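Local coordinates for protein truncated hemoglobin 4 (PDB 6BME) that binds heme in a 2-on-2 globin fold, with a lysine and a histidine as axial iron ligands, and probably binds oxygen, at residues A[28-33]-A[84-89]. Residues are numbered along the deposited sequence; the frame is centred on the assembly and turned at random.
Sequences PDLEPF and DKVAGH. With HEM (protoporphyrin IX containing Fe), chain C.
Leu-30 reaches from the loop after helix 10-25 onto helix 80-96 and lays its CD1 methyl among three side chains, those of Lys-85, Val-86 and His-89. Leu-30 CD1 sits 3.7 Å from CD2 of His-89, meeting the imidazole at its edge and in the ring plane, and 3.8 Å from CG2 of Val-86. Lys-85 adds aliphatic cover, its CG 3.9 Å from Leu-30 CD1. With CG of Leu-30 opposite its carbonyl carbon (chi1 -59°) and the chain extended beyond (chi2 171°), CD1 is carried forward onto the helix, while Leu-30 CD2 lies 4.0 Å from Val-86 CG2. Val-86 CG2 also touches the heme, 3.6 Å from its methyl CMC. Farther along the loop, Phe-33 packs its CB 3.6 Å from the heme vinyl carbon CBC. Val-86 and Phe-33 thus belong to the heme pocket of this 2-on-2 globin, and Leu-30 backs Val-86 from the loop side.

A water donates to Asp-29 OD2 and accepts from Lys-85 NZ, bridging charged atoms too far apart to pair directly. Asp-27 also holds the helix side directly: its OD2 forms a salt bridge with Lys-85 NZ and a hydrogen bond with His-89 NE2, which should help fix the imidazole's tilt. Leu-24 of helix 10-25 touches both Leu-30 and His-89, and Phe-20 packs on Val-86, so the loop leading to helix 39-53 is seated against helix 80-96 beside the end of helix 10-25.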
ATOM      1  N   PRO A  28      -2.781  14.072   6.811  1.00 16.56           N
ATOM      2  CA  PRO A  28      -2.278  15.265   6.106  1.00 19.91           C
ATOM      3  C   PRO A  28      -0.898  15.085   5.506  1.00 18.20           C
ATOM      4  O   PRO A  28      -0.538  15.830   4.583  1.00 18.52           O
ATOM      5  CB  PRO A  28      -2.274  16.344   7.202  1.00 19.45           C
ATOM      6  CG  PRO A  28      -2.200  15.568   8.497  1.00 21.94           C
ATOM      7  CD  PRO A  28      -3.003  14.324   8.249  1.00 17.67           C
ATOM      8  N   ASP A  29      -0.108  14.131   5.997  1.00 12.63           N
ATOM      9  CA  ASP A  29       1.213  13.895   5.433  1.00 12.40           C
ATOM     10  C   ASP A  29       1.176  13.073   4.151  1.00 11.54           C
ATOM     11  O   ASP A  29       2.163  13.072   3.405  1.00 13.98           O
ATOM     12  CB  ASP A  29       2.107  13.205   6.463  1.00 14.52           C
ATOM     13  CG  ASP A  29       2.560  14.156   7.566  1.00 25.23           C
ATOM     14  OD1 ASP A  29       2.522  15.378   7.327  1.00 20.99           O
ATOM     15  OD2 ASP A  29       2.944  13.684   8.662  1.00 23.70           O
ATOM     16  N   LEU A  30       0.069  12.402   3.865  1.00  9.62           N
ATOM     17  CA  LEU A  30      -0.037  11.526   2.700  1.00 10.33           C
ATOM     18  C   LEU A  30      -1.050  11.994   1.668  1.00 10.04           C
ATOM     19  O   LEU A  30      -0.836  11.802   0.473  1.00 12.27           O
ATOM     20  CB  LEU A  30      -0.416  10.117   3.147  1.00 11.79           C
ATOM     21  CG  LEU A  30       0.560   9.464   4.122  1.00 12.84           C
ATOM     22  CD1 LEU A  30      -0.022   8.177   4.661  1.00 12.04           C
ATOM     23  CD2 LEU A  30       1.904   9.215   3.420  1.00 11.57           C
ATOM     24  N   GLU A  31      -2.159  12.581   2.103  1.00  9.62           N
ATOM     25  CA  GLU A  31      -3.202  13.013   1.175  1.00 10.23           C
ATOM     26  C   GLU A  31      -2.677  13.812  -0.015  1.00 10.08           C
ATOM     27  O   GLU A  31      -3.144  13.562  -1.139  1.00 12.31           O
ATOM     28  CB  GLU A  31      -4.262  13.803   1.962  1.00 12.10           C
ATOM     29  CG  GLU A  31      -5.332  14.471   1.119  1.00 16.00           C
ATOM     30  CD  GLU A  31      -4.899  15.830   0.579  1.00 21.18           C
ATOM     31  OE1 GLU A  31      -4.112  16.536   1.250  1.00 22.28           O
ATOM     32  OE2 GLU A  31      -5.336  16.180  -0.530  1.00 22.50           O
ATOM     33  N   PRO A  32      -1.724  14.742   0.131  1.00 16.20           N
ATOM     34  CA  PRO A  32      -1.311  15.522  -1.045  1.00 15.38           C
ATOM     35  C   PRO A  32      -0.797  14.677  -2.197  1.00 15.12           C
ATOM     36  O   PRO A  32      -0.938  15.107  -3.344  1.00 12.23           O
ATOM     37  CB  PRO A  32      -0.225  16.450  -0.482  1.00 14.23           C
ATOM     38  CG  PRO A  32      -0.646  16.659   0.934  1.00 14.60           C
ATOM     39  CD  PRO A  32      -1.080  15.261   1.354  1.00  9.98           C
ATOM     40  N   PHE A  33      -0.229  13.491  -1.944  1.00 11.14           N
ATOM     41  CA  PHE A  33       0.196  12.629  -3.050  1.00 10.00           C
ATOM     42  C   PHE A  33      -0.979  12.091  -3.853  1.00 12.89           C
ATOM     43  O   PHE A  33      -0.785  11.639  -4.986  1.00 12.75           O
ATOM     44  CB  PHE A  33       1.034  11.452  -2.542  1.00  8.17           C
ATOM     45  CG  PHE A  33       2.375  11.862  -2.007  1.00  9.18           C
ATOM     46  CD1 PHE A  33       3.399  12.210  -2.880  1.00  7.81           C
ATOM     47  CD2 PHE A  33       2.604  11.922  -0.640  1.00  7.19           C
ATOM     48  CE1 PHE A  33       4.643  12.604  -2.403  1.00 12.26           C
ATOM     49  CE2 PHE A  33       3.840  12.328  -0.143  1.00  9.63           C
ATOM     50  CZ  PHE A  33       4.871  12.664  -1.035  1.00 12.36           C
ATOM     51  N   ASP A  84       6.653   4.308   5.335  1.00  8.29           N
ATOM     52  CA  ASP A  84       6.404   3.717   6.646  1.00  8.93           C
ATOM     53  C   ASP A  84       5.040   4.114   7.192  1.00  8.97           C
ATOM     54  O   ASP A  84       4.455   3.364   7.987  1.00  9.79           O
ATOM     55  CB  ASP A  84       7.508   4.116   7.629  1.00  9.47           C
ATOM     56  CG  ASP A  84       8.851   3.505   7.273  1.00 13.15           C
ATOM     57  OD1 ASP A  84       8.859   2.471   6.571  1.00 10.75           O
ATOM     58  OD2 ASP A  84       9.905   4.050   7.688  1.00 13.34           O
ATOM     59  N   LYS A  85       4.538   5.298   6.821  1.00  8.91           N
ATOM     60  CA  LYS A  85       3.217   5.706   7.291  1.00 13.00           C
ATOM     61  C   LYS A  85       2.122   4.937   6.556  1.00 14.83           C
ATOM     62  O   LYS A  85       1.161   4.473   7.180  1.00  9.23           O
ATOM     63  CB  LYS A  85       3.036   7.220   7.123  1.00 13.70           C
ATOM     64  CG  LYS A  85       1.948   7.832   8.016  1.00 10.31           C
ATOM     65  CD  LYS A  85       2.347   7.784   9.513  1.00 15.22           C
ATOM     66  CE  LYS A  85       1.198   8.222  10.415  1.00 13.27           C
ATOM     67  NZ  LYS A  85       0.854   9.659  10.161  1.00 13.59           N
ATOM     68  N   VAL A  86       2.261   4.786   5.231  1.00  9.34           N
ATOM     69  CA  VAL A  86       1.315   3.986   4.456  1.00 11.62           C
ATOM     70  C   VAL A  86       1.308   2.550   4.963  1.00 13.17           C
ATOM     71  O   VAL A  86       0.243   1.942   5.147  1.00  9.19           O
ATOM     72  CB  VAL A  86       1.658   4.054   2.952  1.00 11.73           C
ATOM     73  CG1 VAL A  86       0.921   2.962   2.160  1.00  8.82           C
ATOM     74  CG2 VAL A  86       1.332   5.433   2.378  1.00  7.51           C
ATOM     75  N   ALA A  87       2.496   1.990   5.205  1.00  9.16           N
ATOM     76  CA  ALA A  87       2.588   0.613   5.686  1.00 10.38           C
ATOM     77  C   ALA A  87       1.966   0.465   7.069  1.00 12.82           C
ATOM     78  O   ALA A  87       1.272  -0.526   7.349  1.00 10.72           O
ATOM     79  CB  ALA A  87       4.050   0.163   5.696  1.00  9.64           C
ATOM     80  N   GLY A  88       2.189   1.446   7.946  1.00 12.43           N
ATOM     81  CA  GLY A  88       1.550   1.408   9.259  1.00 10.92           C
ATOM     82  C   GLY A  88       0.034   1.492   9.176  1.00 13.49           C
ATOM     83  O   GLY A  88      -0.679   0.759   9.867  1.00 11.92           O
ATOM     84  N   HIS A  89      -0.484   2.393   8.334  1.00 11.19           N
ATOM     85  CA  HIS A  89      -1.931   2.446   8.160  1.00 11.51           C
ATOM     86  C   HIS A  89      -2.469   1.129   7.629  1.00 13.15           C
ATOM     87  O   HIS A  89      -3.575   0.716   7.998  1.00 12.02           O
ATOM     88  CB  HIS A  89      -2.331   3.578   7.215  1.00 10.48           C
ATOM     89  CG  HIS A  89      -2.169   4.946   7.803  1.00 15.03           C
ATOM     90  ND1 HIS A  89      -2.603   5.269   9.071  1.00 15.40           N
ATOM     91  CD2 HIS A  89      -1.619   6.076   7.293  1.00 12.52           C
ATOM     92  CE1 HIS A  89      -2.330   6.541   9.314  1.00 11.33           C
ATOM     93  NE2 HIS A  89      -1.739   7.054   8.247  1.00 11.88           N
TER
HETATM   94  CHA HEM C 201      -0.057   3.890  -7.591  1.00 13.75           C
HETATM   95  CHB HEM C 201       0.795  -0.090  -4.985  1.00 10.50           C
HETATM   96  CHC HEM C 201       3.364   2.629  -1.911  1.00  8.07           C
HETATM   97  CHD HEM C 201       1.042   6.497  -3.624  1.00 10.94           C
HETATM   98  C1A HEM C 201      -0.048   2.561  -7.226  1.00 13.77           C
HETATM   99  C2A HEM C 201      -0.626   1.424  -7.930  1.00 13.84           C
HETATM  100  C3A HEM C 201      -0.382   0.334  -7.176  1.00 13.10           C
HETATM  101  C4A HEM C 201       0.347   0.734  -5.994  1.00  8.62           C
HETATM  102  CMA HEM C 201      -0.765  -1.132  -7.461  1.00 11.28           C
HETATM  103  CAA HEM C 201      -1.376   1.447  -9.299  1.00 22.40           C
HETATM  104  CBA HEM C 201      -2.632   2.318  -9.250  1.00 34.87           C
HETATM  105  CGA HEM C 201      -3.488   2.181 -10.496  1.00 39.48           C
HETATM  106  O1A HEM C 201      -3.005   2.513 -11.624  1.00 34.09           O
HETATM  107  O2A HEM C 201      -4.671   1.758 -10.340  1.00 31.63           O
HETATM  108  C1B HEM C 201       1.683   0.282  -3.995  1.00  9.27           C
HETATM  109  C2B HEM C 201       2.515  -0.596  -3.198  1.00 10.14           C
HETATM  110  C3B HEM C 201       3.229   0.176  -2.363  1.00 10.74           C
HETATM  111  C4B HEM C 201       2.847   1.549  -2.585  1.00 11.13           C
HETATM  112  CMB HEM C 201       2.586  -2.135  -3.326  1.00 10.96           C
HETATM  113  CAB HEM C 201       4.261  -0.225  -1.282  1.00 13.05           C
HETATM  114  CBB HEM C 201       4.305  -1.426  -0.704  1.00 15.27           C
HETATM  115  C1C HEM C 201       2.888   3.907  -2.041  1.00  8.36           C
HETATM  116  C2C HEM C 201       3.177   5.002  -1.164  1.00  8.65           C
HETATM  117  C3C HEM C 201       2.525   6.076  -1.601  1.00  7.07           C
HETATM  118  C4C HEM C 201       1.809   5.696  -2.808  1.00  6.96           C
HETATM  119  CMC HEM C 201       4.069   4.902   0.093  1.00 13.02           C
HETATM  120  CAC HEM C 201       2.562   7.457  -0.918  1.00  9.16           C
HETATM  121  CBC HEM C 201       1.477   8.237  -0.899  1.00 16.34           C
HETATM  122  C1D HEM C 201       0.610   6.143  -4.891  1.00 12.66           C
HETATM  123  C2D HEM C 201       0.038   7.031  -5.883  1.00  8.10           C
HETATM  124  C3D HEM C 201      -0.267   6.310  -6.961  1.00 10.24           C
HETATM  125  C4D HEM C 201       0.103   4.939  -6.705  1.00 11.18           C
HETATM  126  CMD HEM C 201      -0.190   8.538  -5.679  1.00  9.11           C
HETATM  127  CAD HEM C 201      -0.934   6.793  -8.282  1.00 14.46           C
HETATM  128  CBD HEM C 201       0.095   7.464  -9.182  1.00 22.24           C
HETATM  129  CGD HEM C 201      -0.635   7.956 -10.410  1.00 23.50           C
HETATM  130  O1D HEM C 201      -1.534   7.232 -10.908  1.00 22.50           O
HETATM  131  O2D HEM C 201      -0.304   9.060 -10.897  1.00 27.71           O
HETATM  132  NA  HEM C 201       0.513   2.099  -6.059  1.00 10.63           N
HETATM  133  NB  HEM C 201       1.914   1.591  -3.598  1.00  8.14           N
HETATM  134  NC  HEM C 201       2.061   4.368  -3.036  1.00  9.76           N
HETATM  135  ND  HEM C 201       0.648   4.867  -5.433  1.00  7.35           N
HETATM  136 FE   HEM C 201       1.272   3.236  -4.512  1.00  7.94          FE
HETATM  137  O   HOH W   1       3.349  10.943   8.774  1.00 15.54           O